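Local atomic coordinates of hypothetical protein PH1952 (Pyrococcus horikoshii, PDB entry 1ZJJ), a protein that is uncharacterised but belongs to the haloacid dehalogenase superfamily, binds magnesium and is probably a phosphatase of the 4-nitrophenylphosphatase-like kind. Residues G93-M98 with W103-L108; P191-V196 with E203-V208; D210-D215 with A226-T231. One frame throughout, in Å; residues are numbered along the deposited sequence.

Contact 1: residues G93-M98 with W103-L108; sequences GLVKEM and WGIVTL
Ile105 reaches Val95 and Met98 of helix 92-101 through a single methyl group. Its CB leaves the backbone toward the helix. From there CG1 lies anti to the carbonyl carbon (chi1 -66°), and an extended chi2 of 175° carries CD1 on to the helix surface. CG1 itself comes within 4.2 Å of nothing in segment 93-98. CD1 makes the close contacts: it settles 4.0 Å from Met98 CB, 3.9 Å from the backbone oxygen Val95 O and 4.3 Å from Val95 CG1. Ile105 thus meets the helix one turn wide, against residues three apart. Met98 offers only the base of its side chain, for beyond CB the chain bends at chi2 and chi3 and its end leads away from Ile105; the side chain packs on Met77, Ile86 and Val88. Segment 103-108 is held separately, by backbone hydrogen bonds between Ile86 and both Gly104 and Val106, at the edge of a four-stranded sheet that is probably the core of the cap domain, as in relatives. With 126 Å² buried in all and no polar pair between the segments, the contact is essentially apolar, van der Waals packing: one methyl joins the loop to helix 92-101 but cannot by itself fix a direction.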
loop_
_atom_site.group_PDB
_atom_site.type_symbol
_atom_site.label_atom_id
_atom_site.label_comp_id
_atom_site.label_asym_id
_atom_site.label_seq_id
_atom_site.Cartn_x
_atom_site.Cartn_y
_atom_site.Cartn_z
ATOM N N GLY B 93 -0.463 21.040 -5.220
ATOM C CA GLY B 93 0.872 21.485 -4.873
ATOM C C GLY B 93 1.965 20.729 -5.604
ATOM O O GLY B 93 2.871 21.332 -6.177
ATOM N N LEU B 94 1.875 19.402 -5.588
ATOM C CA LEU B 94 2.871 18.568 -6.236
ATOM C C LEU B 94 2.857 18.737 -7.753
ATOM O O LEU B 94 3.914 18.838 -8.377
ATOM C CB LEU B 94 2.652 17.100 -5.864
ATOM C CG LEU B 94 3.695 16.099 -6.371
ATOM C CD1 LEU B 94 5.098 16.528 -5.935
ATOM C CD2 LEU B 94 3.354 14.702 -5.844
ATOM N N VAL B 95 1.664 18.778 -8.343
ATOM C CA VAL B 95 1.550 18.944 -9.788
ATOM C C VAL B 95 2.204 20.247 -10.220
ATOM O O VAL B 95 2.904 20.288 -11.229
ATOM C CB VAL B 95 0.074 18.948 -10.259
ATOM C CG1 VAL B 95 -0.004 19.438 -11.702
ATOM C CG2 VAL B 95 -0.512 17.543 -10.168
ATOM N N LYS B 96 1.974 21.309 -9.451
ATOM C CA LYS B 96 2.547 22.619 -9.752
ATOM C C LYS B 96 4.073 22.599 -9.733
ATOM O O LYS B 96 4.721 23.192 -10.598
ATOM C CB LYS B 96 2.047 23.653 -8.747
ATOM C CG LYS B 96 0.538 23.789 -8.698
ATOM C CD LYS B 96 0.080 25.103 -9.284
ATOM C CE LYS B 96 -1.419 25.084 -9.517
ATOM N NZ LYS B 96 -2.049 26.401 -9.224
ATOM N N GLU B 97 4.646 21.930 -8.736
ATOM C CA GLU B 97 6.099 21.840 -8.628
ATOM C C GLU B 97 6.681 21.058 -9.799
ATOM O O GLU B 97 7.751 21.392 -10.301
ATOM C CB GLU B 97 6.504 21.161 -7.313
ATOM C CG GLU B 97 6.116 21.937 -6.071
ATOM C CD GLU B 97 6.894 23.235 -5.903
ATOM O OE1 GLU B 97 7.698 23.592 -6.795
ATOM O OE2 GLU B 97 6.693 23.906 -4.867
ATOM N N MET B 98 5.987 20.012 -10.230
ATOM C CA MET B 98 6.480 19.216 -11.347
ATOM C C MET B 98 6.340 20.002 -12.651
ATOM O O MET B 98 7.191 19.909 -13.536
ATOM C CB MET B 98 5.738 17.878 -11.427
ATOM C CG MET B 98 5.986 16.954 -10.225
ATOM S SD MET B 98 7.747 16.567 -9.974
ATOM C CE MET B 98 8.222 17.872 -8.821
ATOM N N TRP B 103 9.709 19.615 -17.424
ATOM C CA TRP B 103 10.102 18.374 -18.081
ATOM C C TRP B 103 8.968 17.742 -18.879
ATOM O O TRP B 103 9.198 16.879 -19.730
ATOM C CB TRP B 103 10.617 17.370 -17.041
ATOM C CG TRP B 103 11.932 17.759 -16.413
ATOM C CD1 TRP B 103 12.643 18.908 -16.625
ATOM C CD2 TRP B 103 12.684 16.996 -15.457
ATOM N NE1 TRP B 103 13.787 18.908 -15.861
ATOM C CE2 TRP B 103 13.837 17.749 -15.133
ATOM C CE3 TRP B 103 12.492 15.750 -14.839
ATOM C CZ2 TRP B 103 14.796 17.294 -14.222
ATOM C CZ3 TRP B 103 13.445 15.299 -13.933
ATOM C CH2 TRP B 103 14.583 16.073 -13.633
ATOM N N GLY B 104 7.743 18.179 -18.607
ATOM C CA GLY B 104 6.598 17.626 -19.301
ATOM C C GLY B 104 5.915 16.557 -18.473
ATOM O O GLY B 104 6.550 15.595 -18.023
ATOM N N ILE B 105 4.611 16.719 -18.276
ATOM C CA ILE B 105 3.827 15.769 -17.493
ATOM C C ILE B 105 2.898 14.926 -18.353
ATOM O O ILE B 105 2.181 15.452 -19.198
ATOM C CB ILE B 105 2.953 16.493 -16.446
ATOM C CG1 ILE B 105 3.843 17.162 -15.398
ATOM C CG2 ILE B 105 1.978 15.506 -15.798
ATOM C CD1 ILE B 105 3.076 17.992 -14.390
ATOM N N VAL B 106 2.925 13.616 -18.144
ATOM C CA VAL B 106 2.040 12.712 -18.868
ATOM C C VAL B 106 0.754 12.647 -18.045
ATOM O O VAL B 106 0.768 12.203 -16.892
ATOM C CB VAL B 106 2.638 11.287 -18.977
ATOM C CG1 VAL B 106 1.631 10.348 -19.645
ATOM C CG2 VAL B 106 3.933 11.325 -19.776
ATOM N N THR B 107 -0.352 13.104 -18.626
ATOM C CA THR B 107 -1.633 13.104 -17.926
ATOM C C THR B 107 -2.255 11.715 -17.897
ATOM O O THR B 107 -1.806 10.806 -18.596
ATOM C CB THR B 107 -2.641 14.043 -18.599
ATOM O OG1 THR B 107 -3.021 13.490 -19.866
ATOM C CG2 THR B 107 -2.032 15.424 -18.803
ATOM N N LEU B 108 -3.294 11.556 -17.082
ATOM C CA LEU B 108 -3.985 10.275 -16.984
ATOM C C LEU B 108 -4.546 9.883 -18.339
ATOM O O LEU B 108 -4.498 8.719 -18.727
ATOM C CB LEU B 108 -5.140 10.355 -15.983
ATOM C CG LEU B 108 -5.042 9.487 -14.727
ATOM C CD1 LEU B 108 -6.339 9.609 -13.939
ATOM C CD2 LEU B 108 -4.787 8.035 -15.104
#

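Contact 2: residues P191-V196 with E203-V208; sequences PMYEVV and EELWMV
Leu205 meets Tyr193 and Val196 where helix 190-199 lies over strand 204-209, an alpha/beta layer packing of the Rossmann-like core of haloacid dehalogenases. The strand belongs to a six-stranded parallel sheet, and Leu205 projects from it toward the helix. Tyr193 and Leu205 meet at a slant, with CD1 of Leu205 3.7 Å from CE1 of Tyr193. Tyr193 gets there because its CG stands anti to the backbone N (chi1 -179°), swinging the ring nearer the strand than its CB would suggest. Val196 approaches differently: its side chain and that of Leu205 run antiparallel past one another, bringing Val196 CG1 to 3.9 Å from the same Leu205 CD1. One methyl therefore touches both residues, which approach it from directions about at right angles. The ring is steadied from outside the pair by stacking on Phe222 and by a bond from its OH to Arg197, which also binds Glu203 O. On the other face of the strand, Trp206 NE1 donates to Glu204 OE1 at 3.1 Å and 168°; the acceptor lies in the indole plane, while the N-H comes down from above the carboxylate plane.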
loop_
_atom_site.group_PDB
_atom_site.type_symbol
_atom_site.label_atom_id
_atom_site.label_comp_id
_atom_site.label_asym_id
_atom_site.label_seq_id
_atom_site.Cartn_x
_atom_site.Cartn_y
_atom_site.Cartn_z
ATOM N N PRO B 191 17.420 13.741 1.116
ATOM C CA PRO B 191 17.117 14.773 0.116
ATOM C C PRO B 191 16.551 16.046 0.752
ATOM O O PRO B 191 16.839 17.162 0.305
ATOM C CB PRO B 191 16.092 14.087 -0.790
ATOM C CG PRO B 191 16.504 12.643 -0.717
ATOM C CD PRO B 191 16.768 12.467 0.764
ATOM N N MET B 192 15.744 15.873 1.796
ATOM C CA MET B 192 15.137 17.008 2.487
ATOM C C MET B 192 16.225 17.796 3.208
ATOM O O MET B 192 16.201 19.024 3.232
ATOM C CB MET B 192 14.100 16.526 3.504
ATOM C CG MET B 192 13.129 17.604 3.951
ATOM S SD MET B 192 11.962 18.015 2.632
ATOM C CE MET B 192 10.426 17.888 3.496
ATOM N N TYR B 193 17.179 17.082 3.798
ATOM C CA TYR B 193 18.278 17.732 4.508
ATOM C C TYR B 193 19.124 18.507 3.510
ATOM O O TYR B 193 19.600 19.599 3.800
ATOM C CB TYR B 193 19.159 16.700 5.217
ATOM C CG TYR B 193 20.299 17.323 6.000
ATOM C CD1 TYR B 193 20.054 18.055 7.162
ATOM C CD2 TYR B 193 21.617 17.210 5.558
ATOM C CE1 TYR B 193 21.092 18.663 7.862
ATOM C CE2 TYR B 193 22.664 17.813 6.253
ATOM C CZ TYR B 193 22.395 18.539 7.399
ATOM O OH TYR B 193 23.418 19.165 8.068
ATOM N N GLU B 194 19.310 17.929 2.328
ATOM C CA GLU B 194 20.097 18.580 1.295
ATOM C C GLU B 194 19.482 19.931 0.965
ATOM O O GLU B 194 20.195 20.904 0.744
ATOM C CB GLU B 194 20.172 17.701 0.041
ATOM C CG GLU B 194 20.857 18.370 -1.130
ATOM C CD GLU B 194 21.130 17.414 -2.277
ATOM O OE1 GLU B 194 20.230 16.627 -2.630
ATOM O OE2 GLU B 194 22.246 17.458 -2.832
ATOM N N VAL B 195 18.154 19.997 0.944
ATOM C CA VAL B 195 17.478 21.260 0.652
ATOM C C VAL B 195 17.662 22.294 1.765
ATOM O O VAL B 195 17.918 23.466 1.496
ATOM C CB VAL B 195 15.972 21.040 0.396
ATOM C CG1 VAL B 195 15.262 22.376 0.278
ATOM C CG2 VAL B 195 15.788 20.249 -0.891
ATOM N N VAL B 196 17.525 21.859 3.012
ATOM C CA VAL B 196 17.703 22.751 4.157
ATOM C C VAL B 196 19.124 23.307 4.155
ATOM O O VAL B 196 19.339 24.499 4.344
ATOM C CB VAL B 196 17.458 21.998 5.495
ATOM C CG1 VAL B 196 17.906 22.858 6.674
ATOM C CG2 VAL B 196 15.980 21.642 5.637
ATOM N N GLU B 203 25.459 27.060 8.952
ATOM C CA GLU B 203 24.853 27.265 10.278
ATOM C C GLU B 203 24.703 26.003 11.123
ATOM O O GLU B 203 24.700 24.874 10.610
ATOM C CB GLU B 203 23.458 27.925 10.146
ATOM C CG GLU B 203 23.515 29.419 9.865
ATOM C CD GLU B 203 23.278 29.750 8.432
ATOM O OE1 GLU B 203 23.017 30.932 8.160
ATOM O OE2 GLU B 203 23.335 28.851 7.572
ATOM N N GLU B 204 24.531 26.220 12.426
ATOM C CA GLU B 204 24.312 25.112 13.352
ATOM C C GLU B 204 22.807 24.998 13.227
ATOM O O GLU B 204 22.094 25.959 13.497
ATOM C CB GLU B 204 24.680 25.514 14.774
ATOM C CG GLU B 204 24.094 24.585 15.802
ATOM C CD GLU B 204 24.396 25.024 17.217
ATOM O OE1 GLU B 204 23.829 24.409 18.141
ATOM O OE2 GLU B 204 25.194 25.977 17.410
ATOM N N LEU B 205 22.324 23.837 12.812
ATOM C CA LEU B 205 20.896 23.638 12.605
ATOM C C LEU B 205 20.143 23.006 13.760
ATOM O O LEU B 205 20.630 22.067 14.387
ATOM C CB LEU B 205 20.671 22.778 11.355
ATOM C CG LEU B 205 21.291 23.252 10.040
ATOM C CD1 LEU B 205 21.025 22.217 8.949
ATOM C CD2 LEU B 205 20.707 24.605 9.663
ATOM N N TRP B 206 18.950 23.536 14.023
ATOM C CA TRP B 206 18.058 23.022 15.060
ATOM C C TRP B 206 16.770 22.593 14.355
ATOM O O TRP B 206 16.298 23.279 13.447
ATOM C CB TRP B 206 17.695 24.100 16.079
ATOM C CG TRP B 206 18.780 24.496 17.034
ATOM C CD1 TRP B 206 20.104 24.151 16.981
ATOM C CD2 TRP B 206 18.636 25.368 18.160
ATOM N NE1 TRP B 206 20.791 24.763 18.005
ATOM C CE2 TRP B 206 19.915 25.516 18.742
ATOM C CE3 TRP B 206 17.548 26.042 18.731
ATOM C CZ2 TRP B 206 20.138 26.313 19.872
ATOM C CZ3 TRP B 206 17.768 26.836 19.853
ATOM C CH2 TRP B 206 19.056 26.964 20.410
ATOM N N MET B 207 16.210 21.466 14.772
ATOM C CA MET B 207 14.968 20.955 14.192
ATOM C C MET B 207 13.914 20.894 15.291
ATOM O O MET B 207 14.130 20.281 16.334
ATOM C CB MET B 207 15.184 19.553 13.620
ATOM C CG MET B 207 13.948 18.924 12.987
ATOM S SD MET B 207 13.440 19.784 11.487
ATOM C CE MET B 207 11.632 19.708 11.631
ATOM N N VAL B 208 12.778 21.537 15.060
ATOM C CA VAL B 208 11.699 21.543 16.037
ATOM C C VAL B 208 10.482 20.836 15.444
ATOM O O VAL B 208 9.931 21.278 14.429
ATOM C CB VAL B 208 11.301 22.983 16.418
ATOM C CG1 VAL B 208 10.171 22.954 17.420
ATOM C CG2 VAL B 208 12.508 23.744 16.965
#

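Contact 3: residues D210-D215 with A226-T231. With MG (magnesium ion), chain D.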
loop_
_atom_site.group_PDB
_atom_site.type_symbol
_atom_site.label_atom_id
_atom_site.label_comp_id
_atom_site.label_asym_id
_atom_site.label_seq_id
_atom_site.Cartn_x
_atom_site.Cartn_y
_atom_site.Cartn_z
ATOM N N ASP B 210 7.010 17.657 16.206
ATOM C CA ASP B 210 6.137 16.947 17.138
ATOM C C ASP B 210 6.067 15.455 16.838
ATOM O O ASP B 210 5.417 14.712 17.571
ATOM C CB ASP B 210 4.721 17.523 17.101
ATOM C CG ASP B 210 4.033 17.256 15.786
ATOM O OD1 ASP B 210 4.618 17.643 14.760
ATOM O OD2 ASP B 210 2.932 16.664 15.778
ATOM N N ARG B 211 6.717 15.018 15.760
ATOM C CA ARG B 211 6.724 13.600 15.399
ATOM C C ARG B 211 8.116 12.990 15.555
ATOM O O ARG B 211 9.096 13.496 15.016
ATOM C CB ARG B 211 6.242 13.389 13.959
ATOM C CG ARG B 211 4.736 13.559 13.758
ATOM C CD ARG B 211 4.336 13.371 12.285
ATOM N NE ARG B 211 2.954 13.780 12.050
ATOM C CZ ARG B 211 1.905 12.960 12.085
ATOM N NH1 ARG B 211 2.069 11.669 12.336
ATOM N NH2 ARG B 211 0.683 13.437 11.885
ATOM N N LEU B 212 8.187 11.888 16.288
ATOM C CA LEU B 212 9.452 11.209 16.523
ATOM C C LEU B 212 9.993 10.518 15.277
ATOM O O LEU B 212 11.178 10.631 14.961
ATOM C CB LEU B 212 9.283 10.194 17.659
ATOM C CG LEU B 212 9.213 10.808 19.061
ATOM C CD1 LEU B 212 8.446 9.898 20.011
ATOM C CD2 LEU B 212 10.640 11.060 19.566
ATOM N N ASP B 213 9.116 9.811 14.572
ATOM C CA ASP B 213 9.485 9.076 13.366
ATOM C C ASP B 213 9.946 9.914 12.174
ATOM O O ASP B 213 10.642 9.402 11.302
ATOM C CB ASP B 213 8.318 8.193 12.937
ATOM C CG ASP B 213 7.076 8.995 12.632
ATOM O OD1 ASP B 213 6.955 9.494 11.497
ATOM O OD2 ASP B 213 6.229 9.142 13.537
ATOM N N THR B 214 9.558 11.186 12.110
ATOM C CA THR B 214 10.003 12.025 11.000
ATOM C C THR B 214 10.875 13.183 11.479
ATOM O O THR B 214 12.065 13.247 11.166
ATOM C CB THR B 214 8.815 12.605 10.193
ATOM O OG1 THR B 214 7.915 13.280 11.076
ATOM C CG2 THR B 214 8.083 11.505 9.455
ATOM N N ASP B 215 10.283 14.086 12.255
ATOM C CA ASP B 215 11.008 15.247 12.756
ATOM C C ASP B 215 12.250 14.919 13.587
ATOM O O ASP B 215 13.357 15.333 13.246
ATOM C CB ASP B 215 10.062 16.133 13.567
ATOM C CG ASP B 215 8.886 16.614 12.751
ATOM O OD1 ASP B 215 9.104 17.045 11.601
ATOM O OD2 ASP B 215 7.750 16.568 13.255
ATOM N N ALA B 226 17.835 18.055 18.186
ATOM C CA ALA B 226 16.484 17.494 18.144
ATOM C C ALA B 226 15.571 18.035 19.244
ATOM O O ALA B 226 15.624 17.597 20.400
ATOM C CB ALA B 226 16.560 15.958 18.220
ATOM N N ILE B 227 14.722 18.987 18.874
ATOM C CA ILE B 227 13.801 19.596 19.824
ATOM C C ILE B 227 12.372 19.156 19.562
ATOM O O ILE B 227 11.835 19.367 18.477
ATOM C CB ILE B 227 13.841 21.133 19.739
ATOM C CG1 ILE B 227 15.286 21.630 19.857
ATOM C CG2 ILE B 227 12.962 21.730 20.838
ATOM C CD1 ILE B 227 15.444 23.120 19.597
ATOM N N MET B 228 11.751 18.541 20.557
ATOM C CA MET B 228 10.378 18.101 20.400
ATOM C C MET B 228 9.449 18.946 21.257
ATOM O O MET B 228 9.774 19.295 22.395
ATOM C CB MET B 228 10.234 16.625 20.789
ATOM C CG MET B 228 8.862 16.050 20.470
ATOM S SD MET B 228 8.672 14.298 20.887
ATOM C CE MET B 228 7.637 14.394 22.332
ATOM N N VAL B 229 8.299 19.301 20.693
ATOM C CA VAL B 229 7.305 20.068 21.434
ATOM C C VAL B 229 6.157 19.111 21.724
ATOM O O VAL B 229 5.988 18.107 21.027
ATOM C CB VAL B 229 6.794 21.290 20.637
ATOM C CG1 VAL B 229 7.901 22.328 20.523
ATOM C CG2 VAL B 229 6.302 20.857 19.261
ATOM N N LEU B 230 5.371 19.411 22.748
ATOM C CA LEU B 230 4.270 18.532 23.133
ATOM C C LEU B 230 2.892 18.950 22.606
ATOM O O LEU B 230 1.874 18.365 22.982
ATOM C CB LEU B 230 4.243 18.421 24.659
ATOM C CG LEU B 230 5.597 18.003 25.240
ATOM C CD1 LEU B 230 5.557 18.038 26.757
ATOM C CD2 LEU B 230 5.953 16.617 24.748
ATOM N N THR B 231 2.865 19.951 21.732
ATOM C CA THR B 231 1.617 20.453 21.159
ATOM C C THR B 231 1.109 19.608 19.999
ATOM O O THR B 231 0.075 19.923 19.401
ATOM C CB THR B 231 1.774 21.899 20.630
ATOM O OG1 THR B 231 2.916 21.978 19.764
ATOM C CG2 THR B 231 1.925 22.886 21.782
HETATM MG MG MG D . 3.895 17.797 12.625
HETATM O O HOH W 1 2.405 16.331 13.156
HETATM O O HOH W 2 5.363 16.332 12.062
HETATM O O HOH W 3 3.249 17.857 10.683
#
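Leu212 and Met228 form the packed side of this contact, which joins the start of helix 212-221 to the end of strand 225-229 within a beta-alpha-beta unit of the haloacid dehalogenase core. Their side chains meet at an angle, and Met228 SD lies 4.0 Å from Leu212 CG. Met228 extends this far because its CG is anti to the backbone N (chi1 -172°) and only chi3 bends. Next to this pair the backbone of Asp210 rests against the strand end, its CA 4.1 Å from Val229 O, and Asp210 CB faces Val229 CG2 at 4.3 Å. All four of these residues are buried.

The other side of Asp210 is polar and hydrated. Its OD1 binds the magnesium ion at 2.3 Å, with Asp7 OD2 and the backbone oxygen Asp9 O as the other protein ligands, and three waters complete the shell. Asp210 OD2 is gripped twice, by Val233 N and by water 1. The O of water 1, which also sits on the metal, lies 2.7 Å from Asp210 OD2 and donates to it. Sequence and position match the acidic fourth motif of the superfamily. Asp215 belongs to the second shell: its OD1 pairs with Lys187, whereas OD2 receives water 2, also on the metal, at 2.7 Å. That bond ties the helix start to the hydrated ion without direct coordination. The same OD2 steadies the loop as well, accepting a weak bond from Asp210 N and a firmer one from Arg211 N, which enters through the anti lone pair at 3.1 Å and 153°.

Contacts 2 and 3 reach neighbouring strands of one sheet, their centres 14 Å apart, while contact 1 packs beside the other, four-stranded sheet, with centres 26 Å from contact 2 and 31 Å from contact 3. Strands 204-209 and 225-229 lie side by side: Met207 O and Ile227 N are 2.9 Å apart, a probable hydrogen bond, and Val208 CG1 packs 3.9 Å from Val229 CG1. Only contact 3 holds a metal ligand. Contact 2 lies farther from the metal site, the Val196 side chain about 11 Å from that of Asp7. Contacts 1 and 3 do not touch, their nearest atoms being about 16 Å apart, and lie on opposite sides of the chain's centre.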